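Local coordinates for protein serine-pyruvate aminotransferase (AgxT) (Sulfolobus solfataricus, PDB 3ZRP) that uses pyridoxal 5'-phosphate to move amino groups between amino acids and 2-oxo acids, probably from serine to pyruvate and from alanine to glyoxylate, at residues I150-R154 with W178-V182; D78-V83 with E127-L133; G281-L287 with I353-E357. All coordinates share one frame; numbering follows the deposited sequence.

Contact 1 of 3, residues I150-R154 with W178-V182; sequences INKIR and WNVDV
Arg-154, four residues along from Ile-150, reaches across to the loop that leads into strand 182-186, meeting both Asn-179 and Asp-181. Its CB points toward that loop; CG stands anti to the backbone N (chi1 -179°), which carries the chain farther out, and bends at the next two torsions bring the guanidinium round. CG passes the Asn-179 amide, with ND2 4.1 Å away; CD comes to 3.7 Å from the same ND2, the two side chains crossing at about a right angle. At the tip, NH1 makes two bonds at the guanidinium edge: one of 2.9 Å to the backbone O of Asn-179, rather bent, and a nearly straight one of 2.7 Å to Asp-181 OD2, the short arm of a salt bridge. OD2 is met on its syn side but somewhat out of the carboxylate plane, and NH2 adds a weak bond to it. NH2 also donates to Val-157 O, while OD2 accepts from Ile-160 N. A leucine in place of Arg-154 would probably leave the Asp-181 carboxylate without its positive mate and the Asn-179 carbonyl without this donor. One turn earlier, Ile-150 supplies the apolar half, its CD1 packing on Val-180 CG2 at 3.5 Å. Separately, its CG2 methyl makes a tight approach to the Trp-178 carbonyl O, at 3.0 Å. A buried carboxylate that collects an arginine, a backbone amide and, through OD1, the Ser-203 hydroxyl is likely to stay ionised, and it ties the segment 150-154 to the start of a sheet strand.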
loop_
_atom_site.group_PDB
_atom_site.type_symbol
_atom_site.label_atom_id
_atom_site.label_comp_id
_atom_site.label_asym_id
_atom_site.label_seq_id
_atom_site.Cartn_x
_atom_site.Cartn_y
_atom_site.Cartn_z
ATOM N N ILE A 150 -22.764 0.772 -21.141
ATOM C CA ILE A 150 -23.220 1.930 -20.376
ATOM C C ILE A 150 -24.319 2.712 -21.123
ATOM O O ILE A 150 -25.280 3.191 -20.513
ATOM C CB ILE A 150 -22.031 2.833 -19.986
ATOM C CG1 ILE A 150 -21.167 2.099 -18.951
ATOM C CG2 ILE A 150 -22.504 4.184 -19.438
ATOM C CD1 ILE A 150 -19.876 2.816 -18.633
ATOM N N ASN A 151 -24.171 2.834 -22.441
ATOM C CA ASN A 151 -25.198 3.474 -23.268
ATOM C C ASN A 151 -26.569 2.859 -23.005
ATOM O O ASN A 151 -27.565 3.577 -22.904
ATOM C CB ASN A 151 -24.838 3.401 -24.765
ATOM C CG ASN A 151 -25.925 3.996 -25.674
ATOM O OD1 ASN A 151 -25.977 5.207 -25.898
ATOM N ND2 ASN A 151 -26.777 3.131 -26.221
ATOM N N LYS A 152 -26.610 1.534 -22.872
ATOM C CA LYS A 152 -27.854 0.826 -22.633
ATOM C C LYS A 152 -28.355 0.970 -21.200
ATOM O O LYS A 152 -29.554 1.137 -20.983
ATOM C CB LYS A 152 -27.726 -0.652 -23.003
ATOM C CG LYS A 152 -27.584 -0.898 -24.521
ATOM C CD LYS A 152 -27.759 -2.372 -24.844
ATOM C CE LYS A 152 -27.569 -2.654 -26.338
ATOM N NZ LYS A 152 -28.585 -1.928 -27.153
ATOM N N ILE A 153 -27.444 0.918 -20.223
ATOM C CA ILE A 153 -27.873 0.801 -18.818
ATOM C C ILE A 153 -27.901 2.075 -18.007
ATOM O O ILE A 153 -28.517 2.086 -16.935
ATOM C CB ILE A 153 -27.069 -0.285 -18.045
ATOM C CG1 ILE A 153 -25.636 0.192 -17.747
ATOM C CG2 ILE A 153 -27.110 -1.606 -18.811
ATOM C CD1 ILE A 153 -24.816 -0.800 -16.904
ATOM N N ARG A 154 -27.272 3.151 -18.505
ATOM C CA ARG A 154 -27.077 4.358 -17.700
ATOM C C ARG A 154 -28.362 4.827 -17.001
ATOM O O ARG A 154 -28.342 5.203 -15.826
ATOM C CB ARG A 154 -26.481 5.483 -18.546
ATOM C CG ARG A 154 -26.195 6.810 -17.815
ATOM C CD ARG A 154 -25.113 6.685 -16.742
ATOM N NE ARG A 154 -25.621 6.203 -15.453
ATOM C CZ ARG A 154 -24.900 6.147 -14.331
ATOM N NH1 ARG A 154 -23.644 6.540 -14.332
ATOM N NH2 ARG A 154 -25.438 5.717 -13.203
ATOM N N TRP A 178 -18.637 8.841 -21.209
ATOM C CA TRP A 178 -19.438 7.633 -21.014
ATOM C C TRP A 178 -20.265 7.670 -19.729
ATOM O O TRP A 178 -21.104 6.792 -19.522
ATOM C CB TRP A 178 -18.586 6.369 -21.035
ATOM C CG TRP A 178 -17.732 6.180 -22.253
ATOM C CD1 TRP A 178 -17.919 6.740 -23.501
ATOM C CD2 TRP A 178 -16.597 5.316 -22.366
ATOM N NE1 TRP A 178 -16.932 6.320 -24.359
ATOM C CE2 TRP A 178 -16.101 5.447 -23.693
ATOM C CE3 TRP A 178 -15.921 4.471 -21.466
ATOM C CZ2 TRP A 178 -14.989 4.740 -24.158
ATOM C CZ3 TRP A 178 -14.791 3.777 -21.928
ATOM C CH2 TRP A 178 -14.340 3.910 -23.267
ATOM N N ASN A 179 -20.053 8.702 -18.907
ATOM C CA ASN A 179 -20.776 8.899 -17.637
ATOM C C ASN A 179 -20.537 7.720 -16.664
ATOM O O ASN A 179 -21.468 7.063 -16.241
ATOM C CB ASN A 179 -22.275 9.155 -17.898
ATOM C CG ASN A 179 -22.974 9.943 -16.772
ATOM O OD1 ASN A 179 -22.408 10.215 -15.700
ATOM N ND2 ASN A 179 -24.233 10.307 -17.026
ATOM N N VAL A 180 -19.269 7.456 -16.351
ATOM C CA VAL A 180 -18.882 6.423 -15.364
ATOM C C VAL A 180 -18.784 7.123 -14.021
ATOM O O VAL A 180 -18.345 8.281 -13.942
ATOM C CB VAL A 180 -17.531 5.756 -15.728
ATOM C CG1 VAL A 180 -17.072 4.710 -14.625
ATOM C CG2 VAL A 180 -17.632 5.084 -17.082
ATOM N N ASP A 181 -19.196 6.437 -12.959
ATOM C CA ASP A 181 -19.132 7.030 -11.624
ATOM C C ASP A 181 -17.841 6.779 -10.871
ATOM O O ASP A 181 -17.399 7.644 -10.100
ATOM C CB ASP A 181 -20.353 6.620 -10.821
ATOM C CG ASP A 181 -21.621 7.132 -11.461
ATOM O OD1 ASP A 181 -21.767 8.376 -11.520
ATOM O OD2 ASP A 181 -22.406 6.298 -11.956
ATOM N N VAL A 182 -17.271 5.582 -11.070
ATOM C CA VAL A 182 -15.916 5.247 -10.602
ATOM C C VAL A 182 -15.182 4.505 -11.705
ATOM O O VAL A 182 -15.611 3.454 -12.149
ATOM C CB VAL A 182 -15.906 4.303 -9.352
ATOM C CG1 VAL A 182 -14.446 4.051 -8.901
ATOM C CG2 VAL A 182 -16.738 4.882 -8.178
#

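Contact 2 of 3, residues D78-V83 with E127-L133; sequences DKILVV and EYKLVAL
Two neighbouring parallel strands of the large mixed sheet, 79-83 and 128-134, run side by side here; the axes of 79-83 and 130-133 come within 4.7 Å. Leu-81 is bonded through both its N and its O, to Leu-130 O and Ala-132 N, and Val-83 N goes on to Ala-132 O, each at 2.9 Å. At the strand entry the ladder is disturbed: the chain turns a corner at Lys-129, and Lys-79 O takes two donors, Lys-129 N at 2.8 Å and Leu-130 N at 3.2 Å. The Tyr-128 ring folds back against the partner strand, with Leu-81 CB over one face, 3.8 Å from the ring centroid in a CH-pi contact; its hydroxyl is bonded to Glu-122 of helix 116-125. On the same side of the sheet, Val-83 CG2 lies 3.7 Å from Leu-133 CD2, the two side chains pointing the same way. Ile-80, Val-82, Leu-130 and Ala-132 face the other side. Two lysines fasten the entry end of the pair. Lys-129 has CG anti to the backbone N (chi1 158°), the chain then bending until NZ is 2.7 Å from Asp-78 OD2, a salt bridge on the syn side but well out of the carboxylate plane; Lys-79 NZ bonds Glu-127 O at 2.9 Å. Strand 102-106 flanks 79-83 on its far edge, and helix 116-125 crosses back to 128-134: the right-handed beta-alpha-beta layering of the large domain in fold-type I PLP enzymes.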
loop_
_atom_site.group_PDB
_atom_site.type_symbol
_atom_site.label_atom_id
_atom_site.label_comp_id
_atom_site.label_asym_id
_atom_site.label_seq_id
_atom_site.Cartn_x
_atom_site.Cartn_y
_atom_site.Cartn_z
ATOM N N ASP A 78 -27.863 -2.606 -0.068
ATOM C CA ASP A 78 -27.770 -2.112 -1.462
ATOM C C ASP A 78 -27.670 -3.285 -2.453
ATOM O O ASP A 78 -27.076 -4.330 -2.145
ATOM C CB ASP A 78 -26.560 -1.186 -1.644
ATOM C CG ASP A 78 -26.863 0.274 -1.304
ATOM O OD1 ASP A 78 -28.048 0.606 -1.021
ATOM O OD2 ASP A 78 -25.902 1.087 -1.321
ATOM N N LYS A 79 -28.243 -3.110 -3.638
ATOM C CA LYS A 79 -28.227 -4.159 -4.653
ATOM C C LYS A 79 -27.204 -3.881 -5.750
ATOM O O LYS A 79 -27.169 -2.803 -6.363
ATOM C CB LYS A 79 -29.617 -4.379 -5.261
ATOM C CG LYS A 79 -30.583 -5.036 -4.278
ATOM C CD LYS A 79 -31.993 -5.054 -4.854
ATOM C CE LYS A 79 -32.140 -6.102 -5.959
ATOM N NZ LYS A 79 -33.214 -5.724 -6.916
ATOM N N ILE A 80 -26.363 -4.877 -5.953
ATOM C CA ILE A 80 -25.211 -4.781 -6.844
ATOM C C ILE A 80 -25.343 -5.848 -7.931
ATOM O O ILE A 80 -25.596 -7.036 -7.649
ATOM C CB ILE A 80 -23.865 -5.024 -6.067
ATOM C CG1 ILE A 80 -23.669 -3.972 -4.966
ATOM C CG2 ILE A 80 -22.656 -5.099 -7.053
ATOM C CD1 ILE A 80 -22.534 -4.331 -3.981
ATOM N N LEU A 81 -25.111 -5.417 -9.160
ATOM C CA LEU A 81 -24.946 -6.320 -10.315
ATOM C C LEU A 81 -23.491 -6.295 -10.817
ATOM O O LEU A 81 -22.975 -5.246 -11.210
ATOM C CB LEU A 81 -25.886 -5.907 -11.455
ATOM C CG LEU A 81 -25.787 -6.821 -12.693
ATOM C CD1 LEU A 81 -26.360 -8.206 -12.427
ATOM C CD2 LEU A 81 -26.450 -6.144 -13.897
ATOM N N VAL A 82 -22.845 -7.449 -10.755
ATOM C CA VAL A 82 -21.483 -7.632 -11.284
ATOM C C VAL A 82 -21.529 -8.332 -12.640
ATOM O O VAL A 82 -22.096 -9.418 -12.784
ATOM C CB VAL A 82 -20.636 -8.490 -10.332
ATOM C CG1 VAL A 82 -19.218 -8.737 -10.938
ATOM C CG2 VAL A 82 -20.541 -7.810 -8.979
ATOM N N VAL A 83 -20.903 -7.705 -13.625
ATOM C CA VAL A 83 -20.770 -8.283 -14.971
ATOM C C VAL A 83 -19.359 -8.863 -15.081
ATOM O O VAL A 83 -18.411 -8.123 -15.341
ATOM C CB VAL A 83 -20.996 -7.191 -16.028
ATOM C CG1 VAL A 83 -20.897 -7.798 -17.430
ATOM C CG2 VAL A 83 -22.437 -6.534 -15.840
ATOM N N GLU A 127 -34.075 -3.654 -9.972
ATOM C CA GLU A 127 -33.542 -2.366 -9.577
ATOM C C GLU A 127 -32.182 -2.571 -8.911
ATOM O O GLU A 127 -32.063 -3.310 -7.920
ATOM C CB GLU A 127 -34.496 -1.723 -8.577
ATOM C CG GLU A 127 -34.471 -0.221 -8.611
ATOM C CD GLU A 127 -35.154 0.304 -9.843
ATOM O OE1 GLU A 127 -36.315 -0.114 -10.115
ATOM O OE2 GLU A 127 -34.521 1.131 -10.537
ATOM N N TYR A 128 -31.154 -1.952 -9.471
ATOM C CA TYR A 128 -29.788 -2.085 -8.945
ATOM C C TYR A 128 -29.210 -0.723 -8.585
ATOM O O TYR A 128 -29.346 0.256 -9.346
ATOM C CB TYR A 128 -28.890 -2.779 -9.983
ATOM C CG TYR A 128 -29.163 -4.241 -10.108
ATOM C CD1 TYR A 128 -28.657 -5.143 -9.159
ATOM C CD2 TYR A 128 -29.968 -4.741 -11.155
ATOM C CE1 TYR A 128 -28.927 -6.501 -9.270
ATOM C CE2 TYR A 128 -30.247 -6.094 -11.268
ATOM C CZ TYR A 128 -29.718 -6.963 -10.331
ATOM O OH TYR A 128 -29.981 -8.293 -10.426
ATOM N N LYS A 129 -28.562 -0.652 -7.429
ATOM C CA LYS A 129 -27.868 0.571 -7.014
ATOM C C LYS A 129 -26.560 0.745 -7.805
ATOM O O LYS A 129 -26.244 1.837 -8.285
ATOM C CB LYS A 129 -27.600 0.487 -5.498
ATOM C CG LYS A 129 -26.469 1.341 -4.888
ATOM C CD LYS A 129 -26.860 2.778 -4.689
ATOM C CE LYS A 129 -25.841 3.518 -3.818
ATOM N NZ LYS A 129 -26.218 3.509 -2.354
ATOM N N LEU A 130 -25.833 -0.350 -7.962
ATOM C CA LEU A 130 -24.494 -0.308 -8.540
ATOM C C LEU A 130 -24.245 -1.447 -9.521
ATOM O O LEU A 130 -24.559 -2.614 -9.235
ATOM C CB LEU A 130 -23.434 -0.333 -7.423
ATOM C CG LEU A 130 -21.986 -0.141 -7.858
ATOM C CD1 LEU A 130 -21.286 0.813 -6.899
ATOM C CD2 LEU A 130 -21.246 -1.504 -7.930
ATOM N N VAL A 131 -23.662 -1.095 -10.671
ATOM C CA VAL A 131 -23.220 -2.069 -11.650
ATOM C C VAL A 131 -21.688 -2.007 -11.772
ATOM O O VAL A 131 -21.121 -0.936 -11.961
ATOM C CB VAL A 131 -23.883 -1.833 -13.049
ATOM C CG1 VAL A 131 -23.386 -2.892 -14.041
ATOM C CG2 VAL A 131 -25.413 -1.874 -12.908
ATOM N N ALA A 132 -21.047 -3.168 -11.659
ATOM C CA ALA A 132 -19.599 -3.295 -11.771
ATOM C C ALA A 132 -19.216 -3.981 -13.072
ATOM O O ALA A 132 -19.673 -5.113 -13.361
ATOM C CB ALA A 132 -19.008 -4.095 -10.557
ATOM N N LEU A 133 -18.341 -3.317 -13.831
ATOM C CA LEU A 133 -17.825 -3.843 -15.099
ATOM C C LEU A 133 -16.303 -4.053 -14.996
ATOM O O LEU A 133 -15.645 -3.407 -14.174
ATOM C CB LEU A 133 -18.125 -2.852 -16.219
ATOM C CG LEU A 133 -19.550 -2.331 -16.446
ATOM C CD1 LEU A 133 -19.529 -1.430 -17.681
ATOM C CD2 LEU A 133 -20.521 -3.480 -16.661
#

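Contact 3 of 3, residues G281-L287 with I353-E357; sequences GLEALGL and ISVIE
Leu-285 and Ile-353 carry the packing of two helices, together with Leu-282 and Ile-356. Leu-285 CD1 lies 4.2 Å from Ile-353 CG2, and Leu-282 CD2 rests on Ile-353 CD1 at 3.9 Å, the branches crossing at a slant. Ile-353 has its second torsion turned to -55°, which folds CD1 back toward the helix 264-284 backbone, close to Gly-281 C. Leu-285 reaches over with both methyls: CD1 also meets Ile-356 CG2 at 4.1 Å, while CD2 lies against the Glu-357 side chain, 3.4 Å from OE1. The same Ile-356 CG2 is also met by Leu-287 CD1, again at 4.1 Å, so two leucine methyls converge on it.

Gly-281 lets the helices come close, for a CB there would run into Ile-353 CG1; Gly-281 CA and Ile-353 CA are 6.3 Å apart. The helix 264-284 ends in a Schellman motif: Gly-286, with positive phi, is the first residue to leave helical angles, and Leu-287 N bonds back to Leu-282 O at 2.9 Å. This turn sends the chain round so that Leu-287 can lay its side chain on Ile-356.

Farther out, Leu-282 bears on both strands 301-305 and 335-339 of the small three-stranded antiparallel sheet, and Ile-356 on 335-339, so the two helices cover that sheet. Ile-353 also touches Val-376 of helix 372-381, and Glu-357 OE2 accepts from Gly-370 N.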
loop_
_atom_site.group_PDB
_atom_site.type_symbol
_atom_site.label_atom_id
_atom_site.label_comp_id
_atom_site.label_asym_id
_atom_site.label_seq_id
_atom_site.Cartn_x
_atom_site.Cartn_y
_atom_site.Cartn_z
ATOM N N GLY A 281 0.886 -12.471 -35.806
ATOM C CA GLY A 281 1.930 -13.469 -35.680
ATOM C C GLY A 281 1.459 -14.785 -35.096
ATOM O O GLY A 281 1.917 -15.850 -35.515
ATOM N N LEU A 282 0.560 -14.724 -34.110
ATOM C CA LEU A 282 0.034 -15.944 -33.484
ATOM C C LEU A 282 -0.837 -16.748 -34.454
ATOM O O LEU A 282 -0.772 -17.981 -34.497
ATOM C CB LEU A 282 -0.798 -15.596 -32.233
ATOM C CG LEU A 282 0.020 -15.048 -31.056
ATOM C CD1 LEU A 282 -0.905 -14.485 -29.981
ATOM C CD2 LEU A 282 0.923 -16.132 -30.490
ATOM N N GLU A 283 -1.670 -16.025 -35.189
ATOM C CA GLU A 283 -2.540 -16.617 -36.195
ATOM C C GLU A 283 -1.697 -17.286 -37.292
ATOM O O GLU A 283 -1.905 -18.460 -37.629
ATOM C CB GLU A 283 -3.451 -15.537 -36.791
ATOM C CG GLU A 283 -4.948 -15.689 -36.467
ATOM C CD GLU A 283 -5.398 -15.023 -35.163
ATOM O OE1 GLU A 283 -4.872 -13.951 -34.785
ATOM O OE2 GLU A 283 -6.310 -15.581 -34.515
ATOM N N ALA A 284 -0.727 -16.548 -37.828
ATOM C CA ALA A 284 0.174 -17.094 -38.847
ATOM C C ALA A 284 0.941 -18.331 -38.366
ATOM O O ALA A 284 1.313 -19.180 -39.181
ATOM C CB ALA A 284 1.122 -16.015 -39.364
ATOM N N LEU A 285 1.142 -18.456 -37.050
ATOM C CA LEU A 285 1.743 -19.667 -36.465
ATOM C C LEU A 285 0.727 -20.805 -36.383
ATOM O O LEU A 285 1.081 -21.959 -36.087
ATOM C CB LEU A 285 2.326 -19.386 -35.071
ATOM C CG LEU A 285 3.713 -18.717 -34.939
ATOM C CD1 LEU A 285 4.023 -18.294 -33.486
ATOM C CD2 LEU A 285 4.824 -19.582 -35.466
ATOM N N GLY A 286 -0.540 -20.470 -36.627
ATOM C CA GLY A 286 -1.638 -21.426 -36.461
ATOM C C GLY A 286 -2.019 -21.650 -35.007
ATOM O O GLY A 286 -2.552 -22.700 -34.670
ATOM N N LEU A 287 -1.757 -20.661 -34.151
ATOM C CA LEU A 287 -2.157 -20.721 -32.742
ATOM C C LEU A 287 -3.515 -20.043 -32.513
ATOM O O LEU A 287 -3.841 -19.031 -33.153
ATOM C CB LEU A 287 -1.083 -20.097 -31.837
ATOM C CG LEU A 287 0.281 -20.804 -31.771
ATOM C CD1 LEU A 287 1.363 -19.880 -31.182
ATOM C CD2 LEU A 287 0.175 -22.113 -30.997
ATOM N N ILE A 353 7.115 -13.062 -30.678
ATOM C CA ILE A 353 6.741 -14.094 -31.660
ATOM C C ILE A 353 7.947 -14.978 -32.028
ATOM O O ILE A 353 7.820 -16.216 -32.114
ATOM C CB ILE A 353 6.054 -13.477 -32.890
ATOM C CG1 ILE A 353 4.730 -12.820 -32.484
ATOM C CG2 ILE A 353 5.796 -14.516 -34.002
ATOM C CD1 ILE A 353 3.761 -13.768 -31.727
ATOM N N SER A 354 9.117 -14.356 -32.193
ATOM C CA SER A 354 10.350 -15.105 -32.429
ATOM C C SER A 354 10.570 -16.119 -31.321
ATOM O O SER A 354 10.809 -17.303 -31.584
ATOM C CB SER A 354 11.556 -14.171 -32.518
ATOM O OG SER A 354 12.743 -14.918 -32.696
ATOM N N VAL A 355 10.477 -15.650 -30.079
ATOM C CA VAL A 355 10.694 -16.495 -28.899
ATOM C C VAL A 355 9.617 -17.567 -28.804
ATOM O O VAL A 355 9.903 -18.719 -28.466
ATOM C CB VAL A 355 10.773 -15.653 -27.596
ATOM C CG1 VAL A 355 10.880 -16.522 -26.373
ATOM C CG2 VAL A 355 11.974 -14.723 -27.650
ATOM N N ILE A 356 8.377 -17.196 -29.107
ATOM C CA ILE A 356 7.298 -18.180 -29.078
ATOM C C ILE A 356 7.563 -19.297 -30.110
ATOM O O ILE A 356 7.436 -20.490 -29.794
ATOM C CB ILE A 356 5.912 -17.525 -29.216
ATOM C CG1 ILE A 356 5.560 -16.809 -27.898
ATOM C CG2 ILE A 356 4.844 -18.579 -29.524
ATOM C CD1 ILE A 356 4.548 -15.688 -28.055
ATOM N N GLU A 357 7.961 -18.902 -31.317
ATOM C CA GLU A 357 8.251 -19.879 -32.373
ATOM C C GLU A 357 9.319 -20.891 -31.951
ATOM O O GLU A 357 9.070 -22.100 -31.990
ATOM C CB GLU A 357 8.608 -19.190 -33.694
ATOM C CG GLU A 357 8.721 -20.155 -34.864
ATOM C CD GLU A 357 8.603 -19.482 -36.215
ATOM O OE1 GLU A 357 7.946 -18.424 -36.337
ATOM O OE2 GLU A 357 9.172 -20.034 -37.179
#

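Contact 2 closes along the chain before contact 1 opens, and contact 3 follows last. Contacts 1 and 2 are close neighbours, their centres 12 Å apart, and they touch: Ile-153 CD1 packs on Val-131 CG1 at 3.8 Å, so helix 146-153 lies directly on strand 128-134. Both belong to the layers round the seven-stranded mixed sheet that also bears residues of the pyridoxal phosphate pocket. Contact 3 stands apart, about 38 Å from contact 1 and 40 Å from contact 2 between centres, in the helices packed on the small three-stranded sheet. The chain thus builds the large cofactor-binding domain first and its C-terminal domain later, as in other class-V aminotransferases.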